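Local coordinates for protein putative methyltransferase from antibiotic biosynthesis pathway (Anabaena variabilis ATCC 29413, PDB 3EGE) that probably transfers a methyl group from S-adenosylmethionine to an unidentified substrate, perhaps in antibiotic biosynthesis, at residues A[169-182]-A[245-259]. Residues are numbered along the deposited sequence; the frame is centred on the assembly and turned at random.
Sequences TKRRVEAIPFLLPH and LQEIDIGYRFIYTTL
Y256 lies across E174 where strands 172-177 and 252-258 run antiparallel, the two residues forming a hydrogen-bonded pair with E174 N on Y256 O at 2.8 Å, nearly straight at 174°. The tyrosine CG sits between its backbone N and carbonyl carbon (chi1 59°), which lays the ring over its neighbour: E174 CB packs under one face, 4.1 Å from the ring centroid, as a CH-pi contact. Past CG the glutamate chain runs extended, and CD and OE1 lie against T258 CG2 (OE1 to CG2 3.7 Å). OE1 also comes 3.1 Å from Y256 OH with the carboxylate turned almost perpendicular to the ring, while OE2 takes weak salt-bridge bonds from R172. On the same face, I176 meets the Y256 ring with CG1 and its hydroxyl with CG2, and T258 OG1 bonds to R172 O at 3.0 Å from above the carbonyl plane, beside the bond from T258 N. The other face carries V173 and I255, touching through CG1 and CG2 and covered by helix 158-169.

Past P177 the register slips by two residues and the pairing resumes at L180 and I248. A water bridges the break, donating to F178 O and D249 OD1 and accepting from I250 N and Y252 N. D249 OD1 also closes an Asx turn onto G251 N, and R253 grips both carboxylate oxygens end-on, NH1 to OD1 at 3.0 Å; P177 covers one face of its guanidinium. Strand 252-258 runs reversed between 126-131 and 172-181, with 247-248 added outside 172-181: the inserted antiparallel strand of the Rossmann-like class I methyltransferase fold.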
ATOM      1  N   THR A 169       2.913 -17.489  11.832  1.00 86.47           N
ATOM      2  CA  THR A 169       4.284 -17.018  12.024  1.00 88.75           C
ATOM      3  C   THR A 169       4.921 -17.464  13.347  1.00 90.64           C
ATOM      4  O   THR A 169       6.141 -17.677  13.393  1.00 90.95           O
ATOM      5  CB  THR A 169       4.309 -15.473  11.887  1.00 88.63           C
ATOM      6  OG1 THR A 169       4.085 -15.148  10.510  1.00 92.15           O
ATOM      7  CG2 THR A 169       5.633 -14.867  12.291  1.00 90.87           C
ATOM      8  N   LYS A 170       4.121 -17.589  14.411  1.00 92.48           N
ATOM      9  CA  LYS A 170       4.611 -17.969  15.749  1.00 94.92           C
ATOM     10  C   LYS A 170       5.748 -17.014  16.238  1.00 97.25           C
ATOM     11  O   LYS A 170       6.810 -17.434  16.755  1.00 97.83           O
ATOM     12  CB  LYS A 170       4.992 -19.468  15.843  1.00 96.55           C
ATOM     13  CG  LYS A 170       3.828 -20.474  15.710  1.00 99.12           C
ATOM     14  CD  LYS A 170       3.359 -20.671  14.263  1.00102.30           C
ATOM     15  CE  LYS A 170       2.378 -21.834  14.137  1.00103.39           C
ATOM     16  NZ  LYS A 170       1.928 -22.030  12.722  1.00102.78           N
ATOM     17  N   ARG A 171       5.512 -15.727  15.974  1.00 97.46           N
ATOM     18  CA  ARG A 171       6.338 -14.606  16.428  1.00 96.66           C
ATOM     19  C   ARG A 171       5.275 -13.586  16.803  1.00 94.66           C
ATOM     20  O   ARG A 171       4.173 -13.605  16.209  1.00 93.70           O
ATOM     21  CB  ARG A 171       7.220 -14.055  15.309  1.00 97.65           C
ATOM     22  CG  ARG A 171       8.235 -15.013  14.739  1.00100.31           C
ATOM     23  CD  ARG A 171       9.638 -14.893  15.339  1.00105.90           C
ATOM     24  NE  ARG A 171      10.342 -13.667  14.905  1.00108.36           N
ATOM     25  CZ  ARG A 171      11.678 -13.512  14.776  1.00111.37           C
ATOM     26  NH1 ARG A 171      12.547 -14.518  14.988  1.00112.20           N
ATOM     27  NH2 ARG A 171      12.165 -12.330  14.369  1.00109.54           N
ATOM     28  N   ARG A 172       5.563 -12.737  17.791  1.00 93.56           N
ATOM     29  CA  ARG A 172       4.583 -11.725  18.204  1.00 91.66           C
ATOM     30  C   ARG A 172       4.435 -10.738  17.043  1.00 87.89           C
ATOM     31  O   ARG A 172       5.424 -10.345  16.418  1.00 87.25           O
ATOM     32  CB  ARG A 172       4.960 -11.003  19.506  1.00 91.30           C
ATOM     33  CG  ARG A 172       3.850 -10.033  20.000  1.00 94.35           C
ATOM     34  CD  ARG A 172       4.145  -9.321  21.315  1.00 94.93           C
ATOM     35  NE  ARG A 172       5.223  -8.330  21.206  1.00 99.81           N
ATOM     36  CZ  ARG A 172       6.533  -8.558  21.386  1.00102.53           C
ATOM     37  NH1 ARG A 172       7.018  -9.774  21.683  1.00106.92           N
ATOM     38  NH2 ARG A 172       7.397  -7.543  21.251  1.00102.69           N
ATOM     39  N   VAL A 173       3.186 -10.417  16.733  1.00 84.41           N
ATOM     40  CA  VAL A 173       2.830  -9.466  15.697  1.00 81.16           C
ATOM     41  C   VAL A 173       2.362  -8.197  16.412  1.00 78.90           C
ATOM     42  O   VAL A 173       1.584  -8.281  17.360  1.00 78.34           O
ATOM     43  CB  VAL A 173       1.735 -10.049  14.756  1.00 80.88           C
ATOM     44  CG1 VAL A 173       1.085  -8.964  13.883  1.00 78.78           C
ATOM     45  CG2 VAL A 173       2.335 -11.167  13.904  1.00 76.45           C
ATOM     46  N   GLU A 174       2.882  -7.051  15.970  1.00 76.99           N
ATOM     47  CA  GLU A 174       2.494  -5.719  16.432  1.00 75.97           C
ATOM     48  C   GLU A 174       1.987  -4.907  15.252  1.00 73.72           C
ATOM     49  O   GLU A 174       2.196  -5.281  14.097  1.00 73.30           O
ATOM     50  CB  GLU A 174       3.676  -5.000  17.060  1.00 75.03           C
ATOM     51  CG  GLU A 174       3.962  -5.462  18.467  1.00 80.02           C
ATOM     52  CD  GLU A 174       5.150  -4.759  19.101  1.00 79.73           C
ATOM     53  OE1 GLU A 174       5.847  -3.983  18.402  1.00 89.94           O
ATOM     54  OE2 GLU A 174       5.401  -5.002  20.306  1.00 88.96           O
ATOM     55  N   ALA A 175       1.330  -3.792  15.567  1.00 72.53           N
ATOM     56  CA  ALA A 175       0.789  -2.863  14.578  1.00 71.78           C
ATOM     57  C   ALA A 175       0.992  -1.406  14.988  1.00 71.33           C
ATOM     58  O   ALA A 175       0.961  -1.105  16.162  1.00 70.29           O
ATOM     59  CB  ALA A 175      -0.690  -3.132  14.343  1.00 72.02           C
ATOM     60  N   ILE A 176       1.265  -0.522  14.022  1.00 71.72           N
ATOM     61  CA  ILE A 176       1.383   0.931  14.289  1.00 71.11           C
ATOM     62  C   ILE A 176       0.689   1.721  13.189  1.00 69.89           C
ATOM     63  O   ILE A 176       0.653   1.258  12.055  1.00 70.53           O
ATOM     64  CB  ILE A 176       2.849   1.428  14.422  1.00 70.33           C
ATOM     65  CG1 ILE A 176       3.663   1.159  13.142  1.00 70.66           C
ATOM     66  CG2 ILE A 176       3.491   0.784  15.619  1.00 70.84           C
ATOM     67  CD1 ILE A 176       5.139   1.579  13.212  1.00 71.54           C
ATOM     68  N   PRO A 177       0.135   2.903  13.515  1.00 69.03           N
ATOM     69  CA  PRO A 177      -0.411   3.698  12.431  1.00 69.07           C
ATOM     70  C   PRO A 177       0.662   4.341  11.559  1.00 68.45           C
ATOM     71  O   PRO A 177       1.704   4.722  12.056  1.00 68.19           O
ATOM     72  CB  PRO A 177      -1.214   4.799  13.155  1.00 68.82           C
ATOM     73  CG  PRO A 177      -1.253   4.409  14.570  1.00 67.64           C
ATOM     74  CD  PRO A 177      -0.045   3.588  14.804  1.00 69.43           C
ATOM     75  N   PHE A 178       0.409   4.393  10.258  1.00 69.19           N
ATOM     76  CA  PHE A 178       1.182   5.238   9.365  1.00 68.80           C
ATOM     77  C   PHE A 178       0.191   6.375   9.044  1.00 68.05           C
ATOM     78  O   PHE A 178      -0.722   6.217   8.204  1.00 68.92           O
ATOM     79  CB  PHE A 178       1.696   4.543   8.102  1.00 68.19           C
ATOM     80  CG  PHE A 178       2.358   5.505   7.148  1.00 69.42           C
ATOM     81  CD1 PHE A 178       3.610   6.055   7.459  1.00 68.01           C
ATOM     82  CD2 PHE A 178       1.703   5.921   5.973  1.00 67.16           C
ATOM     83  CE1 PHE A 178       4.232   6.996   6.600  1.00 68.03           C
ATOM     84  CE2 PHE A 178       2.310   6.865   5.102  1.00 68.34           C
ATOM     85  CZ  PHE A 178       3.570   7.415   5.425  1.00 69.89           C
ATOM     86  N   LEU A 179       0.361   7.495   9.740  1.00 68.08           N
ATOM     87  CA  LEU A 179      -0.452   8.703   9.522  1.00 68.63           C
ATOM     88  C   LEU A 179       0.072   9.268   8.218  1.00 68.88           C
ATOM     89  O   LEU A 179       1.288   9.255   7.982  1.00 70.06           O
ATOM     90  CB  LEU A 179      -0.282   9.708  10.661  1.00 68.27           C
ATOM     91  CG  LEU A 179      -0.626   9.179  12.072  1.00 70.17           C
ATOM     92  CD1 LEU A 179      -0.266  10.193  13.182  1.00 63.38           C
ATOM     93  CD2 LEU A 179      -2.086   8.766  12.149  1.00 66.45           C
ATOM     94  N   LEU A 180      -0.832   9.720   7.361  1.00 68.62           N
ATOM     95  CA  LEU A 180      -0.453  10.219   6.042  1.00 67.89           C
ATOM     96  C   LEU A 180      -0.046  11.692   6.066  1.00 67.00           C
ATOM     97  O   LEU A 180      -0.852  12.527   6.483  1.00 66.99           O
ATOM     98  CB  LEU A 180      -1.609  10.073   5.058  1.00 67.46           C
ATOM     99  CG  LEU A 180      -2.195   8.687   4.771  1.00 71.91           C
ATOM    100  CD1 LEU A 180      -3.262   8.826   3.629  1.00 67.85           C
ATOM    101  CD2 LEU A 180      -1.111   7.668   4.426  1.00 62.97           C
ATOM    102  N   PRO A 181       1.193  12.025   5.619  1.00 66.20           N
ATOM    103  CA  PRO A 181       1.530  13.446   5.455  1.00 65.57           C
ATOM    104  C   PRO A 181       0.675  14.058   4.351  1.00 65.36           C
ATOM    105  O   PRO A 181       0.119  13.337   3.537  1.00 65.48           O
ATOM    106  CB  PRO A 181       2.994  13.429   5.025  1.00 66.41           C
ATOM    107  CG  PRO A 181       3.496  12.030   5.311  1.00 66.52           C
ATOM    108  CD  PRO A 181       2.332  11.142   5.292  1.00 65.61           C
ATOM    109  N   HIS A 182       0.580  15.378   4.332  1.00 65.51           N
ATOM    110  CA  HIS A 182      -0.225  16.083   3.334  1.00 64.95           C
ATOM    111  C   HIS A 182       0.411  16.144   1.944  1.00 64.96           C
ATOM    112  O   HIS A 182      -0.306  16.417   0.992  1.00 65.05           O
ATOM    113  CB  HIS A 182      -0.524  17.511   3.800  1.00 65.46           C
ATOM    114  CG  HIS A 182       0.671  18.417   3.772  1.00 68.58           C
ATOM    115  ND1 HIS A 182       0.938  19.258   2.713  1.00 67.41           N
ATOM    116  CD2 HIS A 182       1.693  18.572   4.646  1.00 65.04           C
ATOM    117  CE1 HIS A 182       2.060  19.912   2.951  1.00 65.54           C
ATOM    118  NE2 HIS A 182       2.541  19.507   4.113  1.00 64.13           N
ATOM    119  N   LEU A 245      -4.363  20.661   9.015  1.00 72.44           N
ATOM    120  CA  LEU A 245      -3.701  19.437   9.499  1.00 71.94           C
ATOM    121  C   LEU A 245      -2.461  19.107   8.693  1.00 72.23           C
ATOM    122  O   LEU A 245      -2.513  19.124   7.477  1.00 73.28           O
ATOM    123  CB  LEU A 245      -4.644  18.241   9.390  1.00 70.40           C
ATOM    124  CG  LEU A 245      -5.941  18.252  10.181  1.00 68.38           C
ATOM    125  CD1 LEU A 245      -6.704  16.961   9.875  1.00 63.28           C
ATOM    126  CD2 LEU A 245      -5.682  18.405  11.681  1.00 60.65           C
ATOM    127  N   GLN A 246      -1.353  18.796   9.360  1.00 73.55           N
ATOM    128  CA  GLN A 246      -0.126  18.359   8.652  1.00 74.39           C
ATOM    129  C   GLN A 246      -0.171  16.865   8.313  1.00 73.72           C
ATOM    130  O   GLN A 246       0.510  16.435   7.374  1.00 71.75           O
ATOM    131  CB  GLN A 246       1.157  18.759   9.407  1.00 74.10           C
ATOM    132  CG  GLN A 246       1.266  20.278   9.707  1.00 76.60           C
ATOM    133  CD  GLN A 246       0.894  21.218   8.519  1.00 80.35           C
ATOM    134  OE1 GLN A 246       1.333  21.026   7.377  1.00 79.53           O
ATOM    135  NE2 GLN A 246       0.092  22.246   8.812  1.00 80.32           N
ATOM    136  N   GLU A 247      -0.948  16.094   9.086  1.00 74.29           N
ATOM    137  CA  GLU A 247      -1.184  14.673   8.828  1.00 75.56           C
ATOM    138  C   GLU A 247      -2.532  14.188   9.347  1.00 75.08           C
ATOM    139  O   GLU A 247      -3.115  14.793  10.246  1.00 75.97           O
ATOM    140  CB  GLU A 247      -0.057  13.807   9.386  1.00 75.32           C
ATOM    141  CG  GLU A 247       0.111  13.853  10.891  1.00 77.03           C
ATOM    142  CD  GLU A 247       1.391  13.176  11.376  1.00 78.56           C
ATOM    143  OE1 GLU A 247       2.130  12.536  10.564  1.00 83.11           O
ATOM    144  OE2 GLU A 247       1.650  13.306  12.595  1.00 85.48           O
ATOM    145  N   ILE A 248      -2.990  13.074   8.788  1.00 74.94           N
ATOM    146  CA  ILE A 248      -4.301  12.494   9.100  1.00 75.22           C
ATOM    147  C   ILE A 248      -4.262  10.956   9.123  1.00 73.79           C
ATOM    148  O   ILE A 248      -3.467  10.346   8.412  1.00 73.45           O
ATOM    149  CB  ILE A 248      -5.364  12.980   8.056  1.00 74.98           C
ATOM    150  CG1 ILE A 248      -6.781  12.853   8.615  1.00 77.35           C
ATOM    151  CG2 ILE A 248      -5.212  12.259   6.711  1.00 71.72           C
ATOM    152  CD1 ILE A 248      -7.859  13.481   7.727  1.00 76.25           C
ATOM    153  N   ASP A 249      -5.130  10.356   9.940  1.00 72.54           N
ATOM    154  CA  ASP A 249      -5.240   8.913  10.024  1.00 72.10           C
ATOM    155  C   ASP A 249      -6.386   8.437   9.149  1.00 71.40           C
ATOM    156  O   ASP A 249      -7.536   8.654   9.480  1.00 70.94           O
ATOM    157  CB  ASP A 249      -5.458   8.417  11.465  1.00 71.50           C
ATOM    158  CG  ASP A 249      -5.365   6.878  11.581  1.00 71.48           C
ATOM    159  OD1 ASP A 249      -5.109   6.171  10.587  1.00 70.74           O
ATOM    160  OD2 ASP A 249      -5.541   6.363  12.675  1.00 72.34           O
ATOM    161  N   ILE A 250      -6.050   7.738   8.070  1.00 72.13           N
ATOM    162  CA  ILE A 250      -7.038   7.156   7.152  1.00 72.47           C
ATOM    163  C   ILE A 250      -6.994   5.615   7.243  1.00 69.72           C
ATOM    164  O   ILE A 250      -7.379   4.911   6.305  1.00 68.80           O
ATOM    165  CB  ILE A 250      -6.863   7.705   5.716  1.00 73.09           C
ATOM    166  CG1 ILE A 250      -6.676   9.240   5.756  1.00 76.52           C
ATOM    167  CG2 ILE A 250      -8.112   7.392   4.830  1.00 73.15           C
ATOM    168  CD1 ILE A 250      -6.399   9.860   4.393  1.00 77.44           C
ATOM    169  N   GLY A 251      -6.601   5.110   8.418  1.00 68.29           N
ATOM    170  CA  GLY A 251      -6.564   3.691   8.695  1.00 69.03           C
ATOM    171  C   GLY A 251      -5.392   2.897   8.141  1.00 69.11           C
ATOM    172  O   GLY A 251      -5.448   1.676   8.177  1.00 67.84           O
ATOM    173  N   TYR A 252      -4.342   3.565   7.650  1.00 69.47           N
ATOM    174  CA  TYR A 252      -3.151   2.855   7.167  1.00 70.58           C
ATOM    175  C   TYR A 252      -2.335   2.415   8.377  1.00 70.11           C
ATOM    176  O   TYR A 252      -2.120   3.200   9.328  1.00 66.67           O
ATOM    177  CB  TYR A 252      -2.321   3.689   6.200  1.00 72.51           C
ATOM    178  CG  TYR A 252      -3.036   3.953   4.898  1.00 71.17           C
ATOM    179  CD1 TYR A 252      -3.907   5.067   4.767  1.00 73.73           C
ATOM    180  CD2 TYR A 252      -2.878   3.098   3.813  1.00 68.18           C
ATOM    181  CE1 TYR A 252      -4.593   5.341   3.557  1.00 77.63           C
ATOM    182  CE2 TYR A 252      -3.546   3.345   2.566  1.00 74.34           C
ATOM    183  CZ  TYR A 252      -4.414   4.479   2.447  1.00 80.00           C
ATOM    184  OH  TYR A 252      -5.107   4.765   1.273  1.00 78.68           O
ATOM    185  N   ARG A 253      -1.896   1.152   8.318  1.00 70.40           N
ATOM    186  CA  ARG A 253      -1.209   0.490   9.420  1.00 70.11           C
ATOM    187  C   ARG A 253      -0.068  -0.423   8.953  1.00 70.29           C
ATOM    188  O   ARG A 253      -0.209  -1.158   7.968  1.00 68.53           O
ATOM    189  CB  ARG A 253      -2.210  -0.426  10.145  1.00 69.52           C
ATOM    190  CG  ARG A 253      -3.382   0.242  10.830  1.00 70.94           C
ATOM    191  CD  ARG A 253      -2.947   0.909  12.145  1.00 67.87           C
ATOM    192  NE  ARG A 253      -4.057   1.576  12.800  1.00 65.75           N
ATOM    193  CZ  ARG A 253      -4.604   2.744  12.446  1.00 67.01           C
ATOM    194  NH1 ARG A 253      -4.165   3.432  11.421  1.00 71.53           N
ATOM    195  NH2 ARG A 253      -5.623   3.230  13.131  1.00 66.31           N
ATOM    196  N   PHE A 254       1.051  -0.372   9.681  1.00 71.32           N
ATOM    197  CA  PHE A 254       2.126  -1.348   9.504  1.00 71.36           C
ATOM    198  C   PHE A 254       1.831  -2.483  10.481  1.00 72.35           C
ATOM    199  O   PHE A 254       1.638  -2.223  11.671  1.00 71.70           O
ATOM    200  CB  PHE A 254       3.518  -0.783   9.789  1.00 70.70           C
ATOM    201  CG  PHE A 254       4.070   0.050   8.681  1.00 69.90           C
ATOM    202  CD1 PHE A 254       4.568  -0.553   7.537  1.00 68.00           C
ATOM    203  CD2 PHE A 254       4.115   1.448   8.779  1.00 75.22           C
ATOM    204  CE1 PHE A 254       5.114   0.220   6.484  1.00 69.48           C
ATOM    205  CE2 PHE A 254       4.641   2.240   7.718  1.00 72.79           C
ATOM    206  CZ  PHE A 254       5.149   1.619   6.577  1.00 68.70           C
ATOM    207  N   ILE A 255       1.692  -3.703   9.954  1.00 73.65           N
ATOM    208  CA  ILE A 255       1.622  -4.932  10.749  1.00 74.02           C
ATOM    209  C   ILE A 255       3.020  -5.547  10.550  1.00 71.96           C
ATOM    210  O   ILE A 255       3.498  -5.647   9.407  1.00 68.16           O
ATOM    211  CB  ILE A 255       0.607  -5.978  10.240  1.00 73.80           C
ATOM    212  CG1 ILE A 255      -0.833  -5.535  10.385  1.00 78.33           C
ATOM    213  CG2 ILE A 255       0.705  -7.250  11.062  1.00 75.87           C
ATOM    214  CD1 ILE A 255      -1.763  -6.625   9.811  1.00 77.64           C
ATOM    215  N   TYR A 256       3.649  -5.959  11.655  1.00 71.18           N
ATOM    216  CA  TYR A 256       4.983  -6.528  11.615  1.00 70.67           C
ATOM    217  C   TYR A 256       5.292  -7.484  12.758  1.00 70.86           C
ATOM    218  O   TYR A 256       4.789  -7.326  13.875  1.00 69.13           O
ATOM    219  CB  TYR A 256       6.048  -5.417  11.578  1.00 70.87           C
ATOM    220  CG  TYR A 256       5.994  -4.490  12.769  1.00 73.40           C
ATOM    221  CD1 TYR A 256       5.113  -3.406  12.789  1.00 70.45           C
ATOM    222  CD2 TYR A 256       6.822  -4.691  13.889  1.00 72.46           C
ATOM    223  CE1 TYR A 256       5.047  -2.535  13.890  1.00 71.15           C
ATOM    224  CE2 TYR A 256       6.759  -3.819  15.003  1.00 70.26           C
ATOM    225  CZ  TYR A 256       5.865  -2.747  14.993  1.00 73.22           C
ATOM    226  OH  TYR A 256       5.765  -1.890  16.075  1.00 75.13           O
ATOM    227  N   THR A 257       6.133  -8.469  12.446  1.00 71.62           N
ATOM    228  CA  THR A 257       6.615  -9.426  13.423  1.00 72.29           C
ATOM    229  C   THR A 257       7.736  -8.825  14.284  1.00 75.17           C
ATOM    230  O   THR A 257       8.474  -7.920  13.866  1.00 72.01           O
ATOM    231  CB  THR A 257       7.134 -10.706  12.779  1.00 70.65           C
ATOM    232  OG1 THR A 257       8.049 -10.360  11.736  1.00 70.39           O
ATOM    233  CG2 THR A 257       5.992 -11.523  12.211  1.00 65.95           C
ATOM    234  N   THR A 258       7.788  -9.325  15.514  1.00 81.01           N
ATOM    235  CA  THR A 258       8.808  -9.002  16.515  1.00 86.07           C
ATOM    236  C   THR A 258       9.229 -10.327  17.158  1.00 88.69           C
ATOM    237  O   THR A 258       8.577 -11.358  16.946  1.00 89.85           O
ATOM    238  CB  THR A 258       8.276  -8.036  17.632  1.00 85.46           C
ATOM    239  OG1 THR A 258       7.080  -8.569  18.210  1.00 84.83           O
ATOM    240  CG2 THR A 258       7.972  -6.645  17.082  1.00 84.43           C
ATOM    241  N   LEU A 259      10.316 -10.281  17.928  1.00 91.15           N
ATOM    242  CA  LEU A 259      10.880 -11.427  18.705  1.00 91.67           C
ATOM    243  C   LEU A 259       9.862 -12.497  19.163  1.00 92.52           C
ATOM    244  O   LEU A 259       8.781 -12.169  19.678  1.00 92.82           O
ATOM    245  CB  LEU A 259      11.597 -10.886  19.961  1.00 93.71           C
ATOM    246  CG  LEU A 259      12.830  -9.972  19.830  1.00 97.08           C
ATOM    247  CD1 LEU A 259      13.136  -9.298  21.196  1.00100.22           C
ATOM    248  CD2 LEU A 259      14.041 -10.750  19.266  1.00 96.02           C
TER
HETATM  249  O   HOH W   1      -3.560   6.336   8.342  1.00 53.23           O